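Local atomic coordinates of cellobiose 2-epimerase (Spirochaeta thermophila DSM 6192, PDB entry 5ZIG), a protein that probably catalyses the reversible epimerization of cellobiose to 4-O-beta-D-glucopyranosyl-D-mannose, as a member of the N-acylglucosamine 2-epimerase family. Residues R311-W315 with W316-E320; T343-R346 with F347-D350. All coordinates share one frame; numbering follows the deposited sequence.

Contact 1: residues R311-W315 with W316-E320; sequences RARVW and WVQAE
Trp-316 lays its CB over the middle of the six-membered ring of Trp-315, almost straight above it and 4.1 Å from the ring centroid, a CH-pi contact between neighbours in sequence. Its indole then turns an edge to that same ring: the five-membered ring of Trp-316 and the six-membered ring of Trp-315 meet as a T-shaped pair, planes at 76°, with CD1 of Trp-316 3.9 Å from CZ3 of Trp-315. CG of Trp-316 sits between the backbone N and the carbonyl carbon (chi1 76°), a cramped choice that swings CD1 toward Val-314, whose CG1 lies 3.5 Å from it. Val-317 sets CG2 over the middle of one face of the Trp-316 ring, so two compact branched side chains, Val-314 and Val-317, each pack a methyl against this indole. All this happens where strand 309-314 gives way to helix 315-332, in a family built as an (alpha/alpha)6 barrel. Val-314 precedes the helix as its N-cap residue, and its carbonyl accepts weak bonds from the backbone N of Gln-318 and from Gln-318 NE2, the latter 3.4 Å from Val-314 O. Ala-319 N to Trp-315 O, at 3.1 Å, is the first full-strength helical bond here. Glutamine suits position 318 because its chain, bent at chi2, folds the amide back over the helix start, where NE2 also donates to Leu-299 O. The amide lies nearly parallel to the guanidinium of Arg-313, planes 11° apart, and CG of Arg-313 packs 4.0 Å from NE2 of Gln-318. That arginine bends back along its own strand, and its NH1 donates to Arg-311 O at 2.7 Å while NE reaches Ser-298.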
loop_
_atom_site.group_PDB
_atom_site.type_symbol
_atom_site.label_atom_id
_atom_site.label_comp_id
_atom_site.label_asym_id
_atom_site.label_seq_id
_atom_site.Cartn_x
_atom_site.Cartn_y
_atom_site.Cartn_z
ATOM N N ARG A 311 2.555 18.837 -8.457
ATOM C CA ARG A 311 1.105 18.895 -8.421
ATOM C C ARG A 311 0.469 17.812 -9.263
ATOM O O ARG A 311 -0.750 17.836 -9.474
ATOM C CB ARG A 311 0.628 20.284 -8.846
ATOM C CG ARG A 311 1.007 21.342 -7.829
ATOM C CD ARG A 311 1.004 22.738 -8.411
ATOM N NE ARG A 311 1.184 23.734 -7.358
ATOM C CZ ARG A 311 2.234 24.549 -7.278
ATOM N NH1 ARG A 311 3.184 24.482 -8.191
ATOM N NH2 ARG A 311 2.331 25.430 -6.293
ATOM N N ALA A 312 1.268 16.866 -9.746
ATOM C CA ALA A 312 0.709 15.695 -10.397
ATOM C C ALA A 312 -0.302 15.025 -9.478
ATOM O O ALA A 312 -0.063 14.852 -8.277
ATOM C CB ALA A 312 1.808 14.705 -10.779
ATOM N N ARG A 313 -1.408 14.650 -10.056
ATOM C CA ARG A 313 -2.443 13.957 -9.392
ATOM C C ARG A 313 -2.235 12.503 -9.739
ATOM O O ARG A 313 -2.652 12.056 -10.744
ATOM C CB ARG A 313 -3.815 14.461 -9.810
ATOM C CG ARG A 313 -4.434 15.451 -8.875
ATOM C CD ARG A 313 -3.521 16.548 -8.481
ATOM N NE ARG A 313 -4.182 17.610 -7.809
ATOM C CZ ARG A 313 -3.651 18.757 -7.488
ATOM N NH1 ARG A 313 -2.396 19.037 -7.742
ATOM N NH2 ARG A 313 -4.383 19.646 -6.894
ATOM N N VAL A 314 -1.587 11.817 -8.814
ATOM C CA VAL A 314 -1.197 10.424 -8.904
ATOM C C VAL A 314 -2.219 9.446 -8.338
ATOM O O VAL A 314 -2.754 9.649 -7.306
ATOM C CB VAL A 314 0.197 10.246 -8.279
ATOM C CG1 VAL A 314 0.618 8.805 -8.223
ATOM C CG2 VAL A 314 1.216 11.056 -9.026
ATOM N N TRP A 315 -2.488 8.414 -9.077
ATOM C CA TRP A 315 -3.452 7.399 -8.747
ATOM C C TRP A 315 -3.518 6.888 -7.283
ATOM O O TRP A 315 -4.565 6.974 -6.723
ATOM C CB TRP A 315 -3.512 6.274 -9.802
ATOM C CG TRP A 315 -2.930 5.001 -9.416
ATOM C CD1 TRP A 315 -3.569 3.935 -8.962
ATOM C CD2 TRP A 315 -1.561 4.737 -9.256
ATOM N NE1 TRP A 315 -2.714 2.980 -8.601
ATOM C CE2 TRP A 315 -1.452 3.453 -8.776
ATOM C CE3 TRP A 315 -0.406 5.445 -9.533
ATOM C CZ2 TRP A 315 -0.229 2.859 -8.566
ATOM C CZ3 TRP A 315 0.765 4.877 -9.321
ATOM C CH2 TRP A 315 0.861 3.588 -8.838
ATOM N N TRP A 316 -2.396 6.518 -6.678
ATOM C CA TRP A 316 -2.374 5.919 -5.383
ATOM C C TRP A 316 -2.639 6.907 -4.300
ATOM O O TRP A 316 -3.216 6.581 -3.346
ATOM C CB TRP A 316 -1.091 5.105 -5.160
ATOM C CG TRP A 316 0.093 5.873 -4.885
ATOM C CD1 TRP A 316 0.947 6.348 -5.765
ATOM C CD2 TRP A 316 0.571 6.264 -3.616
ATOM N NE1 TRP A 316 1.919 7.009 -5.165
ATOM C CE2 TRP A 316 1.727 6.963 -3.823
ATOM C CE3 TRP A 316 0.135 6.075 -2.316
ATOM C CZ2 TRP A 316 2.437 7.489 -2.802
ATOM C CZ3 TRP A 316 0.854 6.597 -1.308
ATOM C CH2 TRP A 316 1.973 7.299 -1.551
ATOM N N VAL A 317 -2.211 8.115 -4.507
ATOM C CA VAL A 317 -2.369 9.177 -3.595
ATOM C C VAL A 317 -3.879 9.494 -3.407
ATOM O O VAL A 317 -4.326 9.724 -2.327
ATOM C CB VAL A 317 -1.573 10.379 -4.104
ATOM C CG1 VAL A 317 -1.837 11.624 -3.329
ATOM C CG2 VAL A 317 -0.096 10.096 -4.102
ATOM N N GLN A 318 -4.617 9.488 -4.510
ATOM C CA GLN A 318 -6.026 9.787 -4.493
ATOM C C GLN A 318 -6.745 8.641 -3.836
ATOM O O GLN A 318 -7.591 8.848 -3.011
ATOM C CB GLN A 318 -6.576 10.080 -5.898
ATOM C CG GLN A 318 -5.784 11.055 -6.701
ATOM C CD GLN A 318 -5.311 12.285 -5.965
ATOM O OE1 GLN A 318 -6.045 12.959 -5.336
ATOM N NE2 GLN A 318 -4.049 12.594 -6.122
ATOM N N ALA A 319 -6.357 7.443 -4.224
ATOM C CA ALA A 319 -6.914 6.263 -3.683
ATOM C C ALA A 319 -6.741 6.243 -2.181
ATOM O O ALA A 319 -7.666 6.018 -1.475
ATOM C CB ALA A 319 -6.291 5.057 -4.290
ATOM N N GLU A 320 -5.539 6.500 -1.718
ATOM C CA GLU A 320 -5.304 6.456 -0.278
ATOM C C GLU A 320 -5.998 7.600 0.438
ATOM O O GLU A 320 -6.405 7.450 1.593
ATOM C CB GLU A 320 -3.806 6.491 0.026
ATOM C CG GLU A 320 -3.065 5.263 -0.447
ATOM C CD GLU A 320 -3.674 4.020 0.095
ATOM O OE1 GLU A 320 -4.241 4.093 1.211
ATOM O OE2 GLU A 320 -3.601 2.978 -0.587
#

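Contact 2: residues T343-R346 with F347-D350; sequences TVWR and FIMD
Met-349 brings CG over one face of the Trp-345 indole, displaced toward the ring's rim and 3.2 Å from NE1 of Trp-345. Its sulfur follows obliquely, SD standing 4.5 Å from the centroid of the five-membered ring, a Met-aromatic contact. The turns at chi1 (-71°) and chi2 (-65°) place CG and then SD of this flexible, polarisable chain along the flat indole. Near the benzene part of the same indole, Ile-348 sets CD1 3.8 Å from CE3 of Trp-345, and Val-344 CG1 meets this methyl too, giving a buried aliphatic patch. The exposed side carries charge instead. In the conformer of Asp-350 given here, one of two, its carboxylate lies over a guanidinium face of Arg-346, NE to OD2 3.3 Å, a provisional salt bridge of charge without a directed N-H. In this conformer a water accepts weakly from Arg-346 NH2 and donates to Asp-350 OD2. Further out, Glu-17 of helix 7-31 accepts from Trp-345 NE1 and helps orient the indole, while Phe-322 of helix 315-332 meets its ring. Underneath run i to i+4 backbone bonds, among them Met-349 N to Trp-345 O at 2.9 Å. Such separation of apolar and charged faces marks an amphipathic helix, here packed against helices 7-31 and 315-332 of the (alpha/alpha)6 barrel.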
loop_
_atom_site.group_PDB
_atom_site.type_symbol
_atom_site.label_atom_id
_atom_site.label_comp_id
_atom_site.label_asym_id
_atom_site.label_seq_id
_atom_site.Cartn_x
_atom_site.Cartn_y
_atom_site.Cartn_z
ATOM N N THR A 343 -15.529 13.811 -2.542
ATOM C CA THR A 343 -14.842 14.690 -3.489
ATOM C C THR A 343 -13.688 13.975 -4.175
ATOM O O THR A 343 -13.517 14.079 -5.396
ATOM C CB THR A 343 -14.334 15.943 -2.763
ATOM O OG1 THR A 343 -15.443 16.775 -2.419
ATOM C CG2 THR A 343 -13.366 16.742 -3.639
ATOM N N VAL A 344 -12.867 13.264 -3.396
ATOM C CA VAL A 344 -11.733 12.554 -3.974
ATOM C C VAL A 344 -12.225 11.467 -4.915
ATOM O O VAL A 344 -11.682 11.289 -6.013
ATOM C CB VAL A 344 -10.823 11.990 -2.858
ATOM C CG1 VAL A 344 -9.910 10.886 -3.400
ATOM C CG2 VAL A 344 -9.990 13.114 -2.262
ATOM N N TRP A 345 -13.288 10.753 -4.527
ATOM C CA TRP A 345 -13.758 9.647 -5.358
ATOM C C TRP A 345 -14.299 10.151 -6.690
ATOM O O TRP A 345 -14.084 9.525 -7.734
ATOM C CB TRP A 345 -14.839 8.832 -4.636
ATOM C CG TRP A 345 -15.300 7.699 -5.510
ATOM C CD1 TRP A 345 -16.480 7.610 -6.193
ATOM C CD2 TRP A 345 -14.554 6.522 -5.846
ATOM N NE1 TRP A 345 -16.528 6.433 -6.917
ATOM C CE2 TRP A 345 -15.355 5.754 -6.729
ATOM C CE3 TRP A 345 -13.286 6.035 -5.480
ATOM C CZ2 TRP A 345 -14.933 4.531 -7.247
ATOM C CZ3 TRP A 345 -12.876 4.827 -5.990
ATOM C CH2 TRP A 345 -13.691 4.092 -6.881
ATOM N N ARG A 346 -15.017 11.277 -6.661
ATOM C CA ARG A 346 -15.489 11.901 -7.891
ATOM C C ARG A 346 -14.317 12.255 -8.798
ATOM O O ARG A 346 -14.371 12.033 -10.014
ATOM C CB ARG A 346 -16.323 13.145 -7.541
ATOM C CG ARG A 346 -17.097 13.752 -8.699
ATOM C CD ARG A 346 -17.842 12.690 -9.488
ATOM N NE ARG A 346 -18.699 13.281 -10.511
ATOM C CZ ARG A 346 -19.267 12.589 -11.494
ATOM N NH1 ARG A 346 -19.060 11.278 -11.577
ATOM N NH2 ARG A 346 -20.039 13.207 -12.387
ATOM N N PHE A 347 -13.237 12.787 -8.221
ATOM C CA PHE A 347 -12.064 13.097 -9.025
ATOM C C PHE A 347 -11.530 11.840 -9.709
ATOM O O PHE A 347 -11.227 11.854 -10.911
ATOM C CB PHE A 347 -10.982 13.748 -8.156
ATOM C CG PHE A 347 -9.823 14.262 -8.951
ATOM C CD1 PHE A 347 -9.887 15.511 -9.563
ATOM C CD2 PHE A 347 -8.680 13.470 -9.129
ATOM C CE1 PHE A 347 -8.843 15.978 -10.322
ATOM C CE2 PHE A 347 -7.630 13.924 -9.880
ATOM C CZ PHE A 347 -7.704 15.188 -10.482
ATOM N N ILE A 348 -11.450 10.738 -8.959
ATOM C CA ILE A 348 -10.971 9.472 -9.504
ATOM C C ILE A 348 -11.859 9.015 -10.648
ATOM O O ILE A 348 -11.374 8.644 -11.725
ATOM C CB ILE A 348 -10.913 8.400 -8.402
ATOM C CG1 ILE A 348 -9.926 8.780 -7.303
ATOM C CG2 ILE A 348 -10.566 7.040 -9.002
ATOM C CD1 ILE A 348 -10.079 7.908 -6.046
ATOM N N MET A 349 -13.172 8.972 -10.407
ATOM C CA MET A 349 -14.105 8.544 -11.450
ATOM C C MET A 349 -14.040 9.452 -12.676
ATOM O O MET A 349 -14.128 8.974 -13.814
ATOM C CB MET A 349 -15.536 8.516 -10.899
ATOM C CG MET A 349 -15.798 7.387 -9.898
ATOM S SD MET A 349 -15.671 5.744 -10.625
ATOM C CE MET A 349 -17.288 5.529 -11.361
ATOM N N ASP A 350 -13.878 10.760 -12.464
ATOM C CA ASP A 350 -13.913 11.711 -13.571
ATOM C C ASP A 350 -12.655 11.652 -14.429
ATOM O O ASP A 350 -12.726 11.810 -15.653
ATOM C CB ASP A 350 -14.097 13.127 -13.035
ATOM C CG ASP A 350 -15.526 13.426 -12.689
ATOM O OD1 ASP A 350 -16.409 13.014 -13.466
ATOM O OD2 ASP A 350 -15.752 14.076 -11.649
HETATM O O HOH W 1 -18.441 15.711 -12.465
#

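In the fold
Contact 1 opens helix 315-332 and contact 2 lies in helix 336-352, the next helix along the chain; their centres are about 11 Å apart. The two meet directly. Gln-318 O comes 3.1 Å from Val-344 CG1, Gln-318 CB packs 3.9 Å from Ile-348 CG1, and CG of Arg-313 touches CZ of Phe-347 at 3.7 Å. The apolar side of residues 343-350 therefore backs the start of helix 315-332. Contact 1 is the deeper, about 12 Å from the centre of the chain against about 19 Å for contact 2. Trp-316 meets His-253 and His-385, and Glu-320 pairs with Arg-388, an aromatic and charged cluster consistent with a place near the barrel's central pocket.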